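Local coordinates for protein sialidase B (Streptococcus pneumoniae serotype 4, PDB 4XHX) that hydrolyses alpha-(2->3)-, alpha-(2->6)- and alpha-(2->8)-linked terminal sialic acids of oligosaccharides, glycoproteins and glycolipids, at residues Y611-S616 and I626-E631. The protein carries 1 engineered substitution. Numbering follows the deposited sequence.
Sequences YGYAYS and IGVLFE. With JKK (2-[(3-chlorobenzyl)amino]ethanesulfonic acid), chain B.
Tyr613 sets CE1 over one face of the Phe630 ring, offset toward the rim and 3.3 Å from Phe630 CD2. The planes are 29° apart and slid along each other, so the two rings barely overlap. A chi1 of -167°, with CG trans to the backbone N of Tyr613, carries the phenol back along the strand until Tyr613 OH lies 3.5 Å from Val628 CG1; that hydroxyl is hydrogen-bonded to Ser573. The carboxylate of Glu631 runs alongside Tyr615, its plane 21° from that of the ring, and Glu631 CD packs 3.5 Å from Tyr615 CB. Tyr615 N donates to Glu631 OE1 over 3.2 Å, approaching from above the carboxylate plane. Backbone bonds fasten the same corner: Glu631 N meets Tyr615 O almost linearly at 2.9 Å, and Ala614 N reaches Glu631 O at 3.0 Å. In this GH33 beta-propeller, the loop leading into strand 616-620 is thereby joined to the end of the neighbouring antiparallel strand 626-631, and Ser616 and Phe630 form a non-hydrogen-bonded pair with their side chains on one face. Tyr615 is probably the catalytic nucleophile, as in related sialidases. Tyr615 OH is hydrogen-bonded to Glu503, probably an active-site residue as well, and lies 3.2 Å from CAJ of the bound sulfonate ligand JKK. From the second shell, Glu631 OE2 forms a salt bridge with Arg207, which also makes a cation-pi contact with Tyr615 and a hydrogen bond to JKK.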
loop_
_atom_site.group_PDB
_atom_site.type_symbol
_atom_site.label_atom_id
_atom_site.label_comp_id
_atom_site.label_asym_id
_atom_site.label_seq_id
_atom_site.Cartn_x
_atom_site.Cartn_y
_atom_site.Cartn_z
ATOM N N TYR A 611 7.887 13.714 5.108
ATOM C CA TYR A 611 6.715 13.140 4.429
ATOM C C TYR A 611 6.839 11.632 4.287
ATOM O O TYR A 611 7.931 11.113 4.076
ATOM C CB TYR A 611 6.496 13.780 3.048
ATOM C CG TYR A 611 5.824 15.141 3.109
ATOM C CD1 TYR A 611 5.852 15.900 4.276
ATOM C CD2 TYR A 611 5.155 15.664 2.001
ATOM C CE1 TYR A 611 5.230 17.163 4.344
ATOM C CE2 TYR A 611 4.536 16.912 2.055
ATOM C CZ TYR A 611 4.575 17.656 3.231
ATOM O OH TYR A 611 3.967 18.889 3.302
ATOM N N GLY A 612 5.706 10.942 4.375
ATOM C CA GLY A 612 5.676 9.492 4.443
ATOM C C GLY A 612 6.162 8.705 3.237
ATOM O O GLY A 612 5.954 9.077 2.058
ATOM N N TYR A 613 6.816 7.593 3.548
ATOM C CA TYR A 613 7.310 6.689 2.530
ATOM C C TYR A 613 7.533 5.364 3.200
ATOM O O TYR A 613 8.277 5.279 4.177
ATOM C CB TYR A 613 8.635 7.209 1.970
ATOM C CG TYR A 613 9.093 6.536 0.697
ATOM C CD1 TYR A 613 8.707 7.034 -0.544
ATOM C CD2 TYR A 613 9.946 5.430 0.730
ATOM C CE1 TYR A 613 9.135 6.440 -1.733
ATOM C CE2 TYR A 613 10.389 4.825 -0.452
ATOM C CZ TYR A 613 9.973 5.343 -1.688
ATOM O OH TYR A 613 10.387 4.780 -2.875
ATOM N N ALA A 614 6.876 4.327 2.694
ATOM C CA ALA A 614 6.988 3.016 3.313
ATOM C C ALA A 614 7.392 1.934 2.299
ATOM O O ALA A 614 8.464 2.030 1.677
ATOM C CB ALA A 614 5.705 2.663 4.068
ATOM N N TYR A 615 6.559 0.913 2.121
ATOM C CA TYR A 615 6.888 -0.148 1.163
ATOM C C TYR A 615 6.972 0.447 -0.230
ATOM O O TYR A 615 6.252 1.397 -0.541
ATOM C CB TYR A 615 5.843 -1.246 1.175
ATOM C CG TYR A 615 5.990 -2.257 2.290
ATOM C CD1 TYR A 615 6.244 -1.852 3.595
ATOM C CD2 TYR A 615 5.834 -3.613 2.047
ATOM C CE1 TYR A 615 6.349 -2.769 4.631
ATOM C CE2 TYR A 615 5.944 -4.548 3.079
ATOM C CZ TYR A 615 6.201 -4.114 4.373
ATOM O OH TYR A 615 6.318 -5.013 5.420
ATOM N N SER A 616 7.838 -0.110 -1.077
ATOM C CA SER A 616 8.051 0.479 -2.392
ATOM C C SER A 616 8.368 -0.578 -3.439
ATOM O O SER A 616 8.839 -1.665 -3.112
ATOM C CB SER A 616 9.182 1.505 -2.330
ATOM O OG SER A 616 10.406 0.870 -1.995
ATOM N N ILE A 626 13.187 5.223 -14.540
ATOM C CA ILE A 626 12.878 4.419 -13.373
ATOM C C ILE A 626 11.437 4.649 -12.943
ATOM O O ILE A 626 11.004 5.790 -12.804
ATOM C CB ILE A 626 13.784 4.769 -12.191
ATOM C CG1 ILE A 626 15.261 4.606 -12.581
ATOM C CG2 ILE A 626 13.408 3.909 -10.985
ATOM C CD1 ILE A 626 15.668 3.171 -12.906
ATOM N N GLY A 627 10.695 3.560 -12.760
ATOM C CA GLY A 627 9.348 3.628 -12.219
ATOM C C GLY A 627 9.356 3.248 -10.747
ATOM O O GLY A 627 10.018 2.279 -10.362
ATOM N N VAL A 628 8.654 4.043 -9.936
ATOM C CA VAL A 628 8.522 3.814 -8.498
ATOM C C VAL A 628 7.059 3.843 -8.108
ATOM O O VAL A 628 6.377 4.864 -8.269
ATOM C CB VAL A 628 9.233 4.908 -7.634
ATOM C CG1 VAL A 628 9.392 4.407 -6.180
ATOM C CG2 VAL A 628 10.597 5.286 -8.224
ATOM N N LEU A 629 6.578 2.717 -7.600
ATOM C CA LEU A 629 5.227 2.630 -7.064
ATOM C C LEU A 629 5.406 2.410 -5.565
ATOM O O LEU A 629 6.008 1.427 -5.157
ATOM C CB LEU A 629 4.493 1.446 -7.687
ATOM C CG LEU A 629 3.050 1.224 -7.253
ATOM C CD1 LEU A 629 2.194 2.380 -7.671
ATOM C CD2 LEU A 629 2.528 -0.088 -7.839
ATOM N N PHE A 630 4.917 3.329 -4.745
ATOM C CA PHE A 630 5.259 3.273 -3.320
ATOM C C PHE A 630 4.107 3.709 -2.439
ATOM O O PHE A 630 3.222 4.447 -2.880
ATOM C CB PHE A 630 6.490 4.142 -3.021
ATOM C CG PHE A 630 6.296 5.602 -3.356
ATOM C CD1 PHE A 630 6.461 6.064 -4.658
ATOM C CD2 PHE A 630 5.939 6.505 -2.386
ATOM C CE1 PHE A 630 6.280 7.404 -4.964
ATOM C CE2 PHE A 630 5.773 7.856 -2.697
ATOM C CZ PHE A 630 5.935 8.297 -3.975
ATOM N N GLU A 631 4.143 3.261 -1.187
ATOM C CA GLU A 631 3.227 3.759 -0.165
ATOM C C GLU A 631 3.648 5.157 0.298
ATOM O O GLU A 631 4.603 5.302 1.056
ATOM C CB GLU A 631 3.205 2.798 1.026
ATOM C CG GLU A 631 2.701 1.407 0.685
ATOM C CD GLU A 631 2.867 0.401 1.821
ATOM O OE1 GLU A 631 3.501 0.732 2.859
ATOM O OE2 GLU A 631 2.368 -0.738 1.656
HETATM C CAE JKK B . 2.160 -12.127 5.864
HETATM C CAF JKK B . 0.951 -12.190 6.636
HETATM C CAG JKK B . 3.121 -11.141 6.171
HETATM C CAH JKK B . 1.675 -10.310 7.996
HETATM C CAI JKK B . 4.277 -6.783 7.613
HETATM C CAJ JKK B . 3.780 -5.401 7.254
HETATM C CAK JKK B . 3.902 -9.162 7.570
HETATM C CAM JKK B . 0.716 -11.291 7.685
HETATM C CAN JKK B . 2.891 -10.247 7.235
HETATM N NAL JKK B . 3.445 -7.855 7.144
HETATM O OAA JKK B . 5.754 -4.032 8.544
HETATM O OAB JKK B . 3.562 -4.208 9.616
HETATM O OAC JKK B . 3.836 -2.746 7.743
HETATM S SAO JKK B . 4.249 -4.018 8.334
HETATM CL CL JKK B . -0.756 -11.379 8.617
#